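Local coordinates for protein methyl transferase from Methanosarcina acetivorans (Methanosarcina acetivorans, PDB 6MRO) that probably transfers a methyl group from S-adenosylmethionine to a substrate, and binds S-adenosylhomocysteine and calcium ions, at residues F162-I175 / P182-K194. The protein carries 1 engineered substitution. Numbering follows the deposited sequence. Where two conformers were deposited one is given.
Sequences FSPLFNIIYIKDVI and PGRRQAYLLSATK
Leu189 and Leu190, consecutive on strand 184-193, meet strand 167-175 on the two faces of an antiparallel hairpin, a worked example of how alternating residues serve both sides of a sheet. This is the C-terminal hairpin of the Rossmann-like methyltransferase fold: 184-193 runs antiparallel to its inner neighbour 132-139, and 167-175 forms the outer edge of the sheet.

Leu189 turns CB against Val174 CG1 (3.9 Å) on one face and brings CD2 beside the hydroxyl end of Tyr170, while its carbonyl O approaches the edge of that ring near CD1. Along the same face lies a classic beta bulge, which sets Ile169 and Tyr170 both opposite Ser191 and shifts the register by one. Ser191 O accepts a short bond from Ile169 N (2.7 Å) and a weak, longer one from Tyr170 N (3.4 Å). At the bulge itself, Tyr170 lays its ring over Ser191 CB, 3.5 Å from the centroid in a CH-pi contact; CG sits between the backbone N and the carbonyl carbon (chi1 61°), which swings the ring across to the neighbouring strand. Lys172 CD covers the opposite face, and the hydroxyl is hydrogen-bonded to Glu30. With an alanine here, the face over Ser191 CB would go and Glu30 would probably be left without its hydroxyl mate.

On the other face, Leu190 divides its two methyls. With CG anti to the backbone N (chi1 160°), CD1 reaches Ile168 CG2 and CD2 rests over the Phe162 ring, 4.1 Å from its centroid, linking the hairpin to the end of helix 155-162. Nearby, Ile171 CG2 covers a face of the Tyr188 ring. At the far end of the pairing, Ile175 sets CG2 against Arg184 CB (3.7 Å). Beside the Tyr188 ring, Asp173, salt-bridged to Lys142, shares a water with the backbone: the water donates to Asp173 OD2 at 2.6 Å and to Ala187 O.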
loop_
_atom_site.group_PDB
_atom_site.type_symbol
_atom_site.label_atom_id
_atom_site.label_comp_id
_atom_site.label_asym_id
_atom_site.label_seq_id
_atom_site.Cartn_x
_atom_site.Cartn_y
_atom_site.Cartn_z
ATOM N N PHE A 162 7.404 -1.362 12.662
ATOM C CA PHE A 162 7.671 -2.518 11.807
ATOM C C PHE A 162 8.906 -3.328 12.198
ATOM O O PHE A 162 9.042 -4.467 11.735
ATOM C CB PHE A 162 7.774 -2.064 10.345
ATOM C CG PHE A 162 6.460 -1.589 9.787
ATOM C CD1 PHE A 162 6.194 -0.233 9.640
ATOM C CD2 PHE A 162 5.479 -2.499 9.449
ATOM C CE1 PHE A 162 4.967 0.195 9.154
ATOM C CE2 PHE A 162 4.248 -2.072 8.961
ATOM C CZ PHE A 162 4.000 -0.730 8.809
ATOM N N SER A 163 9.802 -2.780 13.022
ATOM C CA SER A 163 10.939 -3.567 13.497
ATOM C C SER A 163 10.555 -4.825 14.266
ATOM O O SER A 163 11.286 -5.826 14.144
ATOM C CB SER A 163 11.861 -2.703 14.367
ATOM O OG SER A 163 12.729 -1.920 13.574
ATOM N N PRO A 164 9.501 -4.852 15.092
ATOM C CA PRO A 164 9.225 -6.083 15.869
ATOM C C PRO A 164 9.026 -7.332 15.027
ATOM O O PRO A 164 9.423 -8.425 15.454
ATOM C CB PRO A 164 7.950 -5.732 16.644
ATOM C CG PRO A 164 8.047 -4.281 16.849
ATOM C CD PRO A 164 8.640 -3.746 15.575
ATOM N N LEU A 165 8.422 -7.208 13.845
ATOM C CA LEU A 165 8.160 -8.358 12.995
ATOM C C LEU A 165 8.932 -8.345 11.681
ATOM O O LEU A 165 8.956 -9.371 10.993
ATOM C CB LEU A 165 6.656 -8.465 12.694
ATOM C CG LEU A 165 5.726 -8.675 13.893
ATOM C CD1 LEU A 165 4.282 -8.538 13.447
ATOM C CD2 LEU A 165 5.958 -10.031 14.526
ATOM N N PHE A 166 9.567 -7.233 11.314
ATOM C CA PHE A 166 10.211 -7.112 10.012
ATOM C C PHE A 166 11.655 -6.667 10.157
ATOM O O PHE A 166 12.033 -6.009 11.134
ATOM C CB PHE A 166 9.491 -6.105 9.109
ATOM C CG PHE A 166 8.077 -6.487 8.781
ATOM C CD1 PHE A 166 7.045 -6.167 9.644
ATOM C CD2 PHE A 166 7.783 -7.182 7.616
ATOM C CE1 PHE A 166 5.743 -6.533 9.352
ATOM C CE2 PHE A 166 6.486 -7.544 7.324
ATOM C CZ PHE A 166 5.466 -7.208 8.182
ATOM N N ASN A 167 12.456 -7.018 9.158
ATOM C CA ASN A 167 13.792 -6.463 9.029
ATOM C C ASN A 167 13.703 -5.259 8.102
ATOM O O ASN A 167 13.243 -5.372 6.959
ATOM C CB ASN A 167 14.777 -7.504 8.505
ATOM C CG ASN A 167 14.978 -8.642 9.479
ATOM O OD1 ASN A 167 15.120 -8.429 10.687
ATOM N ND2 ASN A 167 14.972 -9.860 8.965
ATOM N N ILE A 168 14.096 -4.105 8.609
ATOM C CA ILE A 168 13.972 -2.870 7.853
ATOM C C ILE A 168 15.210 -2.747 6.978
ATOM O O ILE A 168 16.342 -2.820 7.479
ATOM C CB ILE A 168 13.807 -1.671 8.793
ATOM C CG1 ILE A 168 12.493 -1.830 9.562
ATOM C CG2 ILE A 168 13.809 -0.370 8.000
ATOM C CD1 ILE A 168 12.251 -0.776 10.597
ATOM N N ILE A 169 15.002 -2.615 5.673
ATOM C CA ILE A 169 16.121 -2.460 4.751
ATOM C C ILE A 169 16.496 -0.995 4.604
ATOM O O ILE A 169 17.660 -0.617 4.780
ATOM C CB ILE A 169 15.789 -3.108 3.390
ATOM C CG1 ILE A 169 15.312 -4.558 3.581
ATOM C CG2 ILE A 169 16.998 -3.049 2.464
ATOM C CD1 ILE A 169 16.328 -5.479 4.204
ATOM N N TYR A 170 15.501 -0.152 4.338
ATOM C CA TYR A 170 15.704 1.285 4.300
ATOM C C TYR A 170 14.379 1.993 4.538
ATOM O O TYR A 170 13.300 1.414 4.373
ATOM C CB TYR A 170 16.322 1.738 2.972
ATOM C CG TYR A 170 15.524 1.451 1.705
ATOM C CD1 TYR A 170 14.345 2.153 1.402
ATOM C CD2 TYR A 170 15.992 0.531 0.778
ATOM C CE1 TYR A 170 13.650 1.906 0.235
ATOM C CE2 TYR A 170 15.298 0.271 -0.394
ATOM C CZ TYR A 170 14.129 0.957 -0.658
ATOM O OH TYR A 170 13.449 0.707 -1.824
ATOM N N ILE A 171 14.483 3.253 4.951
ATOM C CA ILE A 171 13.391 4.223 4.875
ATOM C C ILE A 171 13.941 5.410 4.090
ATOM O O ILE A 171 14.819 6.134 4.584
ATOM C CB ILE A 171 12.898 4.653 6.264
ATOM C CG1 ILE A 171 12.531 3.429 7.113
ATOM C CG2 ILE A 171 11.712 5.603 6.134
ATOM C CD1 ILE A 171 12.324 3.730 8.587
ATOM N N LYS A 172 13.439 5.604 2.874
ATOM C CA LYS A 172 13.973 6.565 1.919
ATOM C C LYS A 172 13.032 7.752 1.759
ATOM O O LYS A 172 11.808 7.586 1.725
ATOM C CB LYS A 172 14.182 5.912 0.545
ATOM C CG LYS A 172 15.553 5.316 0.345
ATOM C CD LYS A 172 15.683 4.634 -1.017
ATOM C CE LYS A 172 17.048 3.970 -1.125
ATOM N NZ LYS A 172 17.131 2.957 -2.207
ATOM N N ASP A 173 13.607 8.942 1.636
ATOM C CA ASP A 173 12.830 10.104 1.223
ATOM C C ASP A 173 12.390 9.928 -0.222
ATOM O O ASP A 173 13.210 9.650 -1.101
ATOM C CB ASP A 173 13.650 11.387 1.361
ATOM C CG ASP A 173 13.893 11.772 2.806
ATOM O OD1 ASP A 173 15.052 11.669 3.263
ATOM O OD2 ASP A 173 12.926 12.186 3.483
ATOM N N VAL A 174 11.091 10.067 -0.464
ATOM C CA VAL A 174 10.561 10.027 -1.818
ATOM C C VAL A 174 9.483 11.096 -1.960
ATOM O O VAL A 174 9.322 11.963 -1.093
ATOM C CB VAL A 174 10.006 8.632 -2.169
ATOM C CG1 VAL A 174 11.118 7.575 -2.172
ATOM C CG2 VAL A 174 8.881 8.245 -1.205
ATOM N N ILE A 175 8.765 11.060 -3.070
ATOM C CA ILE A 175 7.674 11.982 -3.352
ATOM C C ILE A 175 6.383 11.178 -3.435
ATOM O O ILE A 175 6.394 10.022 -3.872
ATOM C CB ILE A 175 7.946 12.748 -4.662
ATOM C CG1 ILE A 175 9.011 13.819 -4.433
ATOM C CG2 ILE A 175 6.676 13.379 -5.200
ATOM C CD1 ILE A 175 8.717 14.699 -3.254
ATOM N N PRO A 182 -0.176 21.242 -3.645
ATOM C CA PRO A 182 1.185 20.704 -3.662
ATOM C C PRO A 182 1.106 19.261 -4.129
ATOM O O PRO A 182 1.176 18.329 -3.320
ATOM C CB PRO A 182 1.660 20.837 -2.206
ATOM C CG PRO A 182 0.547 21.528 -1.462
ATOM C CD PRO A 182 -0.696 21.338 -2.271
ATOM N N GLY A 183 0.920 19.075 -5.441
ATOM C CA GLY A 183 0.738 17.759 -6.034
ATOM C C GLY A 183 1.875 16.799 -5.777
ATOM O O GLY A 183 1.780 15.631 -6.167
ATOM N N ARG A 184 2.948 17.267 -5.152
ATOM C CA ARG A 184 4.076 16.439 -4.749
ATOM C C ARG A 184 4.310 16.702 -3.268
ATOM O O ARG A 184 4.651 17.823 -2.876
ATOM C CB ARG A 184 5.313 16.756 -5.587
ATOM C CG ARG A 184 5.170 16.380 -7.059
ATOM C CD ARG A 184 5.779 17.459 -7.927
ATOM N NE ARG A 184 6.355 16.932 -9.162
ATOM C CZ ARG A 184 6.187 17.470 -10.366
ATOM N NH1 ARG A 184 5.464 18.572 -10.508
ATOM N NH2 ARG A 184 6.763 16.913 -11.426
ATOM N N ARG A 185 4.083 15.679 -2.453
ATOM C CA ARG A 185 4.211 15.755 -1.005
ATOM C C ARG A 185 5.436 14.958 -0.579
ATOM O O ARG A 185 5.706 13.891 -1.139
ATOM C CB ARG A 185 2.965 15.187 -0.320
ATOM C CG ARG A 185 1.678 15.942 -0.605
ATOM C CD ARG A 185 1.373 16.939 0.496
ATOM N NE ARG A 185 1.753 16.446 1.822
ATOM C CZ ARG A 185 0.888 16.093 2.770
ATOM N NH1 ARG A 185 1.328 15.670 3.949
ATOM N NH2 ARG A 185 -0.418 16.164 2.543
ATOM N N GLN A 186 6.177 15.475 0.402
ATOM C CA GLN A 186 7.326 14.740 0.922
ATOM C C GLN A 186 6.862 13.453 1.590
ATOM O O GLN A 186 5.893 13.437 2.351
ATOM C CB GLN A 186 8.113 15.584 1.927
ATOM C CG GLN A 186 8.960 16.673 1.287
ATOM C CD GLN A 186 9.830 17.364 2.297
ATOM O OE1 GLN A 186 9.603 17.250 3.504
ATOM N NE2 GLN A 186 10.841 18.093 1.818
ATOM N N ALA A 187 7.574 12.371 1.315
ATOM C CA ALA A 187 7.087 11.050 1.677
ATOM C C ALA A 187 8.260 10.168 2.090
ATOM O O ALA A 187 9.430 10.491 1.851
ATOM C CB ALA A 187 6.310 10.419 0.512
ATOM N N TYR A 188 7.921 9.049 2.734
ATOM C CA TYR A 188 8.857 7.982 3.062
ATOM C C TYR A 188 8.483 6.710 2.318
ATOM O O TYR A 188 7.300 6.376 2.196
ATOM C CB TYR A 188 8.866 7.676 4.561
ATOM C CG TYR A 188 9.702 8.618 5.380
ATOM C CD1 TYR A 188 10.918 9.086 4.906
ATOM C CD2 TYR A 188 9.273 9.044 6.639
ATOM C CE1 TYR A 188 11.692 9.947 5.659
ATOM C CE2 TYR A 188 10.038 9.903 7.400
ATOM C CZ TYR A 188 11.249 10.356 6.900
ATOM O OH TYR A 188 12.012 11.224 7.652
ATOM N N LEU A 189 9.495 5.982 1.848
ATOM C CA LEU A 189 9.305 4.639 1.308
ATOM C C LEU A 189 10.074 3.661 2.185
ATOM O O LEU A 189 11.305 3.745 2.292
ATOM C CB LEU A 189 9.773 4.539 -0.140
ATOM C CG LEU A 189 9.593 3.137 -0.739
ATOM C CD1 LEU A 189 8.123 2.870 -1.038
ATOM C CD2 LEU A 189 10.456 2.970 -1.983
ATOM N N LEU A 190 9.343 2.764 2.829
ATOM C CA LEU A 190 9.928 1.700 3.619
ATOM C C LEU A 190 10.085 0.455 2.757
ATOM O O LEU A 190 9.133 0.024 2.089
ATOM C CB LEU A 190 9.049 1.400 4.834
ATOM C CG LEU A 190 9.243 0.032 5.492
ATOM C CD1 LEU A 190 10.576 -0.007 6.245
ATOM C CD2 LEU A 190 8.069 -0.225 6.435
ATOM N N SER A 191 11.279 -0.125 2.787
ATOM C CA SER A 191 11.525 -1.463 2.273
ATOM C C SER A 191 11.814 -2.357 3.468
ATOM O O SER A 191 12.749 -2.089 4.236
ATOM C CB SER A 191 12.689 -1.479 1.286
ATOM O OG SER A 191 13.044 -2.813 0.936
ATOM N N ALA A 192 11.000 -3.393 3.644
ATOM C CA ALA A 192 11.164 -4.296 4.769
ATOM C C ALA A 192 11.028 -5.729 4.278
ATOM O O ALA A 192 10.476 -5.982 3.204
ATOM C CB ALA A 192 10.146 -3.981 5.870
ATOM N N THR A 193 11.559 -6.671 5.061
ATOM C CA THR A 193 11.475 -8.092 4.721
ATOM C C THR A 193 10.991 -8.898 5.917
ATOM O O THR A 193 11.262 -8.560 7.070
ATOM C CB THR A 193 12.825 -8.661 4.234
ATOM O OG1 THR A 193 13.704 -8.856 5.348
ATOM C CG2 THR A 193 13.474 -7.729 3.216
ATOM N N LYS A 194 10.277 -9.981 5.633
ATOM C CA LYS A 194 9.705 -10.805 6.691
ATOM C C LYS A 194 10.778 -11.489 7.534
ATOM O O LYS A 194 11.607 -12.229 7.020
ATOM C CB LYS A 194 8.761 -11.854 6.095
ATOM C CG LYS A 194 8.251 -12.865 7.100
ATOM C CD LYS A 194 7.021 -13.611 6.576
ATOM C CE LYS A 194 6.454 -14.516 7.647
ATOM N NZ LYS A 194 5.136 -15.099 7.269
ATOM O OXT LYS A 194 10.837 -11.318 8.753
HETATM O O HOH W 1 10.429 12.782 2.938
#